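Local coordinates for protein bazooka, isoform C,LD29223p (PDB 5OAK) that binds the C-terminal PDZ-binding motif of the polarity protein Par-6 through its first PDZ domain, and probably also binds phosphatidylinositols and phosphatidic acid, at residues G20-L24 with L34-E39. Sequence-based numbering, arbitrary orientation.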
loop_
_atom_site.group_PDB
_atom_site.type_symbol
_atom_site.label_atom_id
_atom_site.label_comp_id
_atom_site.label_asym_id
_atom_site.label_seq_id
_atom_site.Cartn_x
_atom_site.Cartn_y
_atom_site.Cartn_z
ATOM N N GLY A 20 1.812 -0.034 9.928
ATOM C CA GLY A 20 2.167 -1.429 10.159
ATOM C C GLY A 20 2.379 -2.272 8.917
ATOM O O GLY A 20 2.217 -3.475 8.958
ATOM N N LEU A 21 2.779 -1.659 7.810
ATOM C CA LEU A 21 2.923 -2.260 6.461
ATOM C C LEU A 21 4.389 -2.228 6.030
ATOM O O LEU A 21 4.954 -1.112 6.060
ATOM C CB LEU A 21 2.090 -1.445 5.409
ATOM C CG LEU A 21 2.012 -1.946 3.985
ATOM C CD1 LEU A 21 1.376 -3.284 4.094
ATOM C CD2 LEU A 21 1.180 -1.023 3.123
ATOM N N THR A 22 4.942 -3.317 5.529
ATOM C CA THR A 22 6.175 -3.275 4.784
ATOM C C THR A 22 5.833 -3.719 3.360
ATOM O O THR A 22 5.198 -4.739 3.204
ATOM C CB THR A 22 7.205 -4.230 5.383
ATOM O OG1 THR A 22 7.474 -3.829 6.725
ATOM C CG2 THR A 22 8.508 -4.199 4.592
ATOM N N ALA A 23 6.239 -2.950 2.350
ATOM C CA ALA A 23 5.896 -3.268 0.973
ATOM C C ALA A 23 7.093 -2.989 0.103
ATOM O O ALA A 23 7.991 -2.217 0.420
ATOM C CB ALA A 23 4.735 -2.444 0.517
ATOM N N LEU A 24 7.086 -3.608 -1.049
ATOM C CA LEU A 24 8.132 -3.375 -2.032
ATOM C C LEU A 24 7.538 -3.363 -3.428
ATOM O O LEU A 24 6.514 -3.990 -3.676
ATOM C CB LEU A 24 9.217 -4.444 -1.931
ATOM C CG LEU A 24 8.761 -5.891 -2.077
ATOM C CD1 LEU A 24 9.131 -6.420 -3.452
ATOM C CD2 LEU A 24 9.385 -6.747 -0.988
ATOM N N LEU A 34 3.936 -4.980 -3.498
ATOM C CA LEU A 34 3.735 -6.298 -2.886
ATOM C C LEU A 34 3.877 -6.182 -1.372
ATOM O O LEU A 34 4.864 -5.682 -0.870
ATOM C CB LEU A 34 4.766 -7.282 -3.464
ATOM C CG LEU A 34 4.689 -8.742 -3.088
ATOM C CD1 LEU A 34 3.368 -9.337 -3.492
ATOM C CD2 LEU A 34 5.848 -9.433 -3.813
ATOM N N VAL A 35 2.876 -6.625 -0.627
ATOM C CA VAL A 35 2.968 -6.546 0.834
ATOM C C VAL A 35 3.872 -7.664 1.365
ATOM O O VAL A 35 3.618 -8.846 1.113
ATOM C CB VAL A 35 1.549 -6.620 1.447
ATOM C CG1 VAL A 35 1.627 -6.624 3.019
ATOM C CG2 VAL A 35 0.709 -5.423 0.943
ATOM N N GLN A 36 4.940 -7.297 2.079
ATOM C CA GLN A 36 5.821 -8.319 2.628
ATOM C C GLN A 36 5.468 -8.653 4.069
ATOM O O GLN A 36 5.588 -9.795 4.500
ATOM C CB GLN A 36 7.273 -7.852 2.560
ATOM C CG GLN A 36 7.809 -7.671 1.152
ATOM C CD GLN A 36 7.875 -8.981 0.392
ATOM O OE1 GLN A 36 7.003 -9.285 -0.419
ATOM N NE2 GLN A 36 8.917 -9.762 0.650
ATOM N N HIS A 37 4.990 -7.697 4.823
ATOM C CA HIS A 37 4.725 -7.952 6.223
ATOM C C HIS A 37 3.677 -6.999 6.716
ATOM O O HIS A 37 3.627 -5.851 6.250
ATOM C CB HIS A 37 5.988 -7.788 7.051
ATOM C CG HIS A 37 5.840 -8.284 8.438
ATOM N ND1 HIS A 37 5.765 -7.439 9.529
ATOM C CD2 HIS A 37 5.685 -9.540 8.919
ATOM C CE1 HIS A 37 5.626 -8.155 10.632
ATOM N NE2 HIS A 37 5.571 -9.429 10.292
ATOM N N VAL A 38 2.830 -7.504 7.619
ATOM C CA VAL A 38 1.814 -6.688 8.269
ATOM C C VAL A 38 1.993 -6.923 9.774
ATOM O O VAL A 38 1.987 -8.085 10.251
ATOM C CB VAL A 38 0.395 -7.083 7.825
ATOM C CG1 VAL A 38 -0.626 -6.218 8.532
ATOM C CG2 VAL A 38 0.254 -6.917 6.286
ATOM N N GLU A 39 2.146 -5.836 10.531
ATOM C CA GLU A 39 2.417 -5.948 11.962
ATOM C C GLU A 39 1.155 -6.363 12.694
ATOM O O GLU A 39 0.078 -5.810 12.439
ATOM C CB GLU A 39 2.913 -4.605 12.492
ATOM C CG GLU A 39 4.226 -4.062 11.884
ATOM C CD GLU A 39 5.418 -4.979 12.013
ATOM O OE1 GLU A 39 5.519 -5.751 12.998
ATOM O OE2 GLU A 39 6.277 -4.892 11.120
HETATM O O HOH W 1 5.507 -4.108 8.725
#
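T22 O is gripped by two backbone N-H groups, Q36 N at 2.8 Å and, weakly, H37 N at 3.4 Å. Two residues facing one make a classic beta bulge in the antiparallel hairpin of strands 21-25 and 33-38. The backbone of Q36 dips into a helical shape here (psi -32°), and the register shifts by one. Both strands lie in the PDZ part of the fusion. Within the bulge T22 N also bonds to H37 O at 2.9 Å. Beyond it, L24 and L34 form a hydrogen-bonded pair, with N to O contacts in both directions. Strand 21-25 also pairs through T22 and A23 with a strand of a second copy of this construct, as a PDZ domain pairs with a peptide. L21 packs on L117 of that copy.

L21, A23, V35 and V38 share one face of the sheet. There L21 and V35 touch I55, and V38 touches helix 43-46. In one of its two modelled conformers L21 puts CD1 3.5 Å from V35 CG1, and the two side chains meet at about a right angle. V35 CG1 stands anti to the backbone N (chi1 177°), which sets it against L21 CD1.

On the other side the bent chain of Q36 lies obliquely across L24, with Q36 CG 3.8 Å from L24 CG. The fit nearer L24 CD2 is doubtful in the model. An alanine at Q36 removes this chain and would probably leave L24 CG with less cover from the facing strand. Q36 O accepts a hydrogen bond from R51 NH1.

Near the start of strand 21-25, E39 N donates to G20 O in the carbonyl plane. H37 ND1 makes a weak bond to E39 OE2, with the carboxylate carbon CD in the ring plane at its edge. A water donates to the same E39 OE2 at 2.6 Å and, weakly, to G20 O.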